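Local coordinates for protein bvu-3222 (Bacteroides vulgatus ATCC 8482, PDB 3FYF) that is of unknown function but belongs to the DUF4251 family and is probably a periplasmic protein that pairs with a second copy of itself, at residues 116-121 with 137-142; 141-146 with 161-166. All blocks are in the same frame, centred on the assembly; numbering follows the deposited sequence.

Overall arrangement
After the N-terminal helices, helix 27-44 leads into the antiparallel sheet and lies against one of its faces. Contact 1 (116-121 with 137-142) closes the open end of the hairpin of strands 119-126 and 132-138; contact 2 (141-146 with 161-166) does the same for the next hairpin, strands 144-151 and 158-166. The two loops follow one another along the chain, overlapping by G141 and T142 alone. Their centres are 9 Å apart, and strands 132-138 and 144-151 are neighbours, so four successive strands are tied into one meander. Both contacts also reach the second subunit.

Contact 1: 116-121 with 137-142; sequences DGNVYY and VLTGGT
V119 and L138 form an antiparallel hydrogen-bonded pair at the open end of the beta hairpin of strands 119-126 and 132-138, V119 N giving its hydrogen to L138 O and L138 N returning one to V119 O at 2.9 Å, the latter bond nearly straight (170°). The next pair, Y120 with V137, is non-hydrogen-bonded. Where regular pairing stops, the side chain of N118 takes over: CG lies beside its own backbone N (chi1 -53°), and OD1 accepts from G140 N at 2.9 Å. Asparagine suits this place because its amide has two ends to use, and ND2 binds D114 and N91 of the second subunit. G140 packs its CA 3.3 Å from G117 O, and a side chain there would run into the backbone of 116-118. G117, with positive phi, takes a conformation that glycine adopts easily.

V119 and L138 lie side by side on one face, CB to CB 4.1 Å, while L138 CD2 touches V119 CB and CG2. On the other face both methyls of V137 meet CD1 and CE1 of the Y120 ring obliquely: CG1 is 3.7 Å from Y120 CE1, and CG2 lies 3.8 Å from Y120 CD1. Next along the chain, T139 to T142 make a type II turn, in which T139 O accepts from both N and OG1 of T142; the hydroxyl is the closer, at 2.7 Å.

N59 and I61 of the second subunit pack on Y120 and N118. The V119-L138 face is covered by helix 27-44, whose L43 touches both residues, and V119 also meets M111 of strand 100-113.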
loop_
_atom_site.group_PDB
_atom_site.type_symbol
_atom_site.label_atom_id
_atom_site.label_comp_id
_atom_site.label_asym_id
_atom_site.label_seq_id
_atom_site.Cartn_x
_atom_site.Cartn_y
_atom_site.Cartn_z
ATOM N N ASP B 116 -18.386 9.094 5.962
ATOM C CA ASP B 116 -17.278 9.837 5.368
ATOM C C ASP B 116 -17.151 9.590 3.866
ATOM O O ASP B 116 -16.166 9.983 3.237
ATOM C CB ASP B 116 -15.973 9.478 6.075
ATOM C CG ASP B 116 -15.927 9.986 7.501
ATOM O OD1 ASP B 116 -16.012 11.217 7.703
ATOM O OD2 ASP B 116 -15.804 9.153 8.418
ATOM N N GLY B 117 -18.150 8.929 3.296
ATOM C CA GLY B 117 -18.146 8.635 1.874
ATOM C C GLY B 117 -17.173 7.557 1.438
ATOM O O GLY B 117 -16.855 7.473 0.258
ATOM N N ASN B 118 -16.698 6.735 2.378
ATOM C CA ASN B 118 -15.960 5.511 2.033
ATOM C C ASN B 118 -16.952 4.465 1.561
ATOM O O ASN B 118 -17.972 4.246 2.214
ATOM C CB ASN B 118 -15.181 4.951 3.227
ATOM C CG ASN B 118 -14.278 5.969 3.873
ATOM O OD1 ASN B 118 -13.458 6.606 3.208
ATOM N ND2 ASN B 118 -14.401 6.113 5.187
ATOM N N VAL B 119 -16.652 3.817 0.442
ATOM C CA VAL B 119 -17.598 2.886 -0.192
ATOM C C VAL B 119 -17.168 1.430 -0.025
ATOM O O VAL B 119 -16.012 1.084 -0.238
ATOM C CB VAL B 119 -17.793 3.221 -1.682
ATOM C CG1 VAL B 119 -18.772 2.246 -2.369
ATOM C CG2 VAL B 119 -18.275 4.640 -1.818
ATOM N N TYR B 120 -18.120 0.593 0.362
ATOM C CA TYR B 120 -17.884 -0.818 0.586
ATOM C C TYR B 120 -18.663 -1.609 -0.458
ATOM O O TYR B 120 -19.884 -1.730 -0.378
ATOM C CB TYR B 120 -18.260 -1.191 2.030
ATOM C CG TYR B 120 -17.409 -0.442 3.046
ATOM C CD1 TYR B 120 -16.264 -1.024 3.585
ATOM C CD2 TYR B 120 -17.727 0.861 3.433
ATOM C CE1 TYR B 120 -15.468 -0.332 4.501
ATOM C CE2 TYR B 120 -16.930 1.561 4.340
ATOM C CZ TYR B 120 -15.810 0.962 4.866
ATOM O OH TYR B 120 -15.036 1.658 5.765
ATOM N N TYR B 121 -17.933 -2.114 -1.448
ATOM C CA TYR B 121 -18.505 -2.797 -2.606
ATOM C C TYR B 121 -18.118 -4.273 -2.569
ATOM O O TYR B 121 -16.932 -4.622 -2.699
ATOM C CB TYR B 121 -17.980 -2.135 -3.884
ATOM C CG TYR B 121 -18.676 -2.529 -5.169
ATOM C CD1 TYR B 121 -18.233 -3.615 -5.920
ATOM C CD2 TYR B 121 -19.750 -1.786 -5.658
ATOM C CE1 TYR B 121 -18.855 -3.966 -7.111
ATOM C CE2 TYR B 121 -20.381 -2.132 -6.851
ATOM C CZ TYR B 121 -19.925 -3.221 -7.571
ATOM O OH TYR B 121 -20.534 -3.578 -8.751
ATOM N N VAL B 137 -12.884 -1.778 -0.762
ATOM C CA VAL B 137 -13.095 -0.587 0.044
ATOM C C VAL B 137 -12.497 0.566 -0.749
ATOM O O VAL B 137 -11.305 0.544 -1.051
ATOM C CB VAL B 137 -12.402 -0.697 1.421
ATOM C CG1 VAL B 137 -12.640 0.568 2.229
ATOM C CG2 VAL B 137 -12.904 -1.953 2.197
ATOM N N LEU B 138 -13.328 1.549 -1.096
ATOM C CA LEU B 138 -12.883 2.772 -1.777
ATOM C C LEU B 138 -12.791 3.926 -0.777
ATOM O O LEU B 138 -13.761 4.232 -0.089
ATOM C CB LEU B 138 -13.845 3.126 -2.922
ATOM C CG LEU B 138 -13.833 4.504 -3.602
ATOM C CD1 LEU B 138 -12.579 4.712 -4.437
ATOM C CD2 LEU B 138 -15.062 4.652 -4.479
ATOM N N THR B 139 -11.621 4.557 -0.701
ATOM C CA THR B 139 -11.402 5.690 0.195
ATOM C C THR B 139 -12.150 6.932 -0.314
ATOM O O THR B 139 -11.978 7.332 -1.461
ATOM C CB THR B 139 -9.888 5.987 0.351
ATOM O OG1 THR B 139 -9.194 4.792 0.726
ATOM C CG2 THR B 139 -9.642 7.055 1.401
ATOM N N GLY B 140 -12.977 7.523 0.547
ATOM C CA GLY B 140 -13.781 8.696 0.201
ATOM C C GLY B 140 -12.972 9.917 -0.198
ATOM O O GLY B 140 -11.956 10.230 0.428
ATOM N N GLY B 141 -13.415 10.587 -1.263
ATOM C CA GLY B 141 -12.706 11.743 -1.818
ATOM C C GLY B 141 -11.480 11.391 -2.644
ATOM O O GLY B 141 -10.705 12.276 -2.987
ATOM N N THR B 142 -11.290 10.103 -2.945
ATOM C CA THR B 142 -10.170 9.611 -3.762
ATOM C C THR B 142 -10.666 8.491 -4.685
ATOM O O THR B 142 -11.803 8.042 -4.550
ATOM C CB THR B 142 -9.032 8.978 -2.904
ATOM O OG1 THR B 142 -9.490 7.742 -2.357
ATOM C CG2 THR B 142 -8.545 9.887 -1.772
#

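Contact 2: 141-146 with 161-166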
loop_
_atom_site.group_PDB
_atom_site.type_symbol
_atom_site.label_atom_id
_atom_site.label_comp_id
_atom_site.label_asym_id
_atom_site.label_seq_id
_atom_site.Cartn_x
_atom_site.Cartn_y
_atom_site.Cartn_z
ATOM N N GLY B 141 -13.415 10.587 -1.263
ATOM C CA GLY B 141 -12.706 11.743 -1.818
ATOM C C GLY B 141 -11.480 11.391 -2.644
ATOM O O GLY B 141 -10.705 12.276 -2.987
ATOM N N THR B 142 -11.290 10.103 -2.945
ATOM C CA THR B 142 -10.170 9.611 -3.762
ATOM C C THR B 142 -10.666 8.491 -4.685
ATOM O O THR B 142 -11.803 8.042 -4.550
ATOM C CB THR B 142 -9.032 8.978 -2.904
ATOM O OG1 THR B 142 -9.490 7.742 -2.357
ATOM C CG2 THR B 142 -8.545 9.887 -1.772
ATOM N N ASN B 143 -9.814 8.033 -5.608
ATOM C CA ASN B 143 -10.048 6.748 -6.296
ATOM C C ASN B 143 -9.123 5.624 -5.811
ATOM O O ASN B 143 -8.919 4.618 -6.489
ATOM C CB ASN B 143 -10.059 6.877 -7.836
ATOM C CG ASN B 143 -8.663 7.057 -8.458
ATOM O OD1 ASN B 143 -8.460 6.718 -9.621
ATOM N ND2 ASN B 143 -7.721 7.612 -7.705
ATOM N N GLN B 144 -8.581 5.811 -4.614
ATOM C CA GLN B 144 -7.680 4.843 -4.015
ATOM C C GLN B 144 -8.504 3.759 -3.336
ATOM O O GLN B 144 -9.389 4.040 -2.525
ATOM C CB GLN B 144 -6.737 5.544 -3.040
ATOM C CG GLN B 144 -5.828 6.538 -3.742
ATOM C CD GLN B 144 -5.121 7.467 -2.789
ATOM O OE1 GLN B 144 -4.873 7.122 -1.632
ATOM N NE2 GLN B 144 -4.779 8.657 -3.275
ATOM N N ALA B 145 -8.244 2.514 -3.704
ATOM C CA ALA B 145 -9.086 1.431 -3.223
ATOM C C ALA B 145 -8.306 0.159 -2.972
ATOM O O ALA B 145 -7.272 -0.077 -3.594
ATOM C CB ALA B 145 -10.246 1.182 -4.190
ATOM N N SER B 146 -8.831 -0.643 -2.046
ATOM C CA SER B 146 -8.262 -1.919 -1.651
ATOM C C SER B 146 -9.242 -3.050 -1.978
ATOM O O SER B 146 -10.419 -2.982 -1.619
ATOM C CB SER B 146 -8.011 -1.912 -0.150
ATOM O OG SER B 146 -7.117 -2.947 0.203
ATOM N N ASN B 161 -3.971 -3.326 -3.708
ATOM C CA ASN B 161 -4.132 -1.909 -3.398
ATOM C C ASN B 161 -3.771 -1.090 -4.607
ATOM O O ASN B 161 -2.696 -1.255 -5.160
ATOM C CB ASN B 161 -3.240 -1.508 -2.219
ATOM C CG ASN B 161 -3.587 -2.267 -0.954
ATOM O OD1 ASN B 161 -4.720 -2.206 -0.478
ATOM N ND2 ASN B 161 -2.617 -2.990 -0.407
ATOM N N GLY B 162 -4.666 -0.201 -5.014
ATOM C CA GLY B 162 -4.422 0.588 -6.213
ATOM C C GLY B 162 -5.490 1.614 -6.493
ATOM O O GLY B 162 -6.075 2.179 -5.572
ATOM N N TYR B 163 -5.743 1.835 -7.780
ATOM C CA TYR B 163 -6.609 2.911 -8.250
ATOM C C TYR B 163 -7.833 2.345 -8.956
ATOM O O TYR B 163 -7.709 1.510 -9.850
ATOM C CB TYR B 163 -5.825 3.861 -9.178
ATOM C CG TYR B 163 -4.641 4.517 -8.491
ATOM C CD1 TYR B 163 -4.798 5.699 -7.768
ATOM C CD2 TYR B 163 -3.371 3.936 -8.534
ATOM C CE1 TYR B 163 -3.715 6.291 -7.107
ATOM C CE2 TYR B 163 -2.286 4.517 -7.875
ATOM C CZ TYR B 163 -2.461 5.694 -7.178
ATOM O OH TYR B 163 -1.386 6.271 -6.541
ATOM N N LEU B 164 -9.012 2.793 -8.529
ATOM C CA LEU B 164 -10.282 2.355 -9.103
ATOM C C LEU B 164 -10.748 3.322 -10.201
ATOM O O LEU B 164 -11.100 4.470 -9.917
ATOM C CB LEU B 164 -11.338 2.255 -7.998
ATOM C CG LEU B 164 -12.633 1.493 -8.272
ATOM C CD1 LEU B 164 -12.354 0.030 -8.595
ATOM C CD2 LEU B 164 -13.529 1.602 -7.062
ATOM N N VAL B 165 -10.746 2.852 -11.448
ATOM C CA VAL B 165 -11.069 3.703 -12.611
ATOM C C VAL B 165 -12.254 3.145 -13.403
ATOM O O VAL B 165 -12.548 1.944 -13.303
ATOM C CB VAL B 165 -9.837 3.919 -13.566
ATOM C CG1 VAL B 165 -8.780 4.796 -12.909
ATOM C CG2 VAL B 165 -9.247 2.596 -14.036
ATOM N N PRO B 166 -12.963 4.014 -14.168
ATOM C CA PRO B 166 -13.962 3.471 -15.087
ATOM C C PRO B 166 -13.317 2.599 -16.145
ATOM O O PRO B 166 -12.211 2.901 -16.601
ATOM C CB PRO B 166 -14.574 4.722 -15.732
ATOM C CG PRO B 166 -14.287 5.819 -14.786
ATOM C CD PRO B 166 -12.944 5.490 -14.214
#
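S146 OG gives its hydrogen to N161 OD1 at 2.6 Å, a short side-chain bond across a non-hydrogen-bonded antiparallel pair in the beta hairpin of strands 144-151 and 158-166, whose open end lies here. OG stands anti to the backbone N of S146 (chi1 -163°), and the donor is tilted a little from the carbonyl plane of the N161 amide. Asparagine suits the place because it has an acceptor for the serine hydroxyl and a donor, ND2, for N54 OD1; serine is short enough to fit within the pair and still donate.

Between the outer pairs, A145 and G162 exchange two backbone bonds: A145 N to G162 O at 2.9 Å and G162 N to A145 O at 3.0 Å. The very extended backbone of G162 lies in a region that favours glycine. Further along, L164 N donates to N143 O at 2.7 Å, nearly straight at 175°, and carries the bonding one residue beyond the start of strand 144-151.

The N143 side chain passes Y163 at a slant. Its ND2 comes to the edge of the Y163 ring, near the ring plane and 3.5 Å from CD1, with amide and ring planes 47° apart; OD1 lies beside V165 CG1. Q144 runs alongside Y163, with Q144 CG 4.0 Å from Y163 CE1. Its long chain carries OE1 to F64 N of the second subunit, whose ring also stacks on Y163. T142 OG1 accepts from Q144 N, an ST turn just before the strand. On the opposite face, A145 CB meets L164 CB at 4.1 Å.

That apolar side continues to L50 and F48 of strand 48-52, which touch A145 and L164 respectively. Helix 27-44 sets L43 against L164, and a turn earlier A39 against N143.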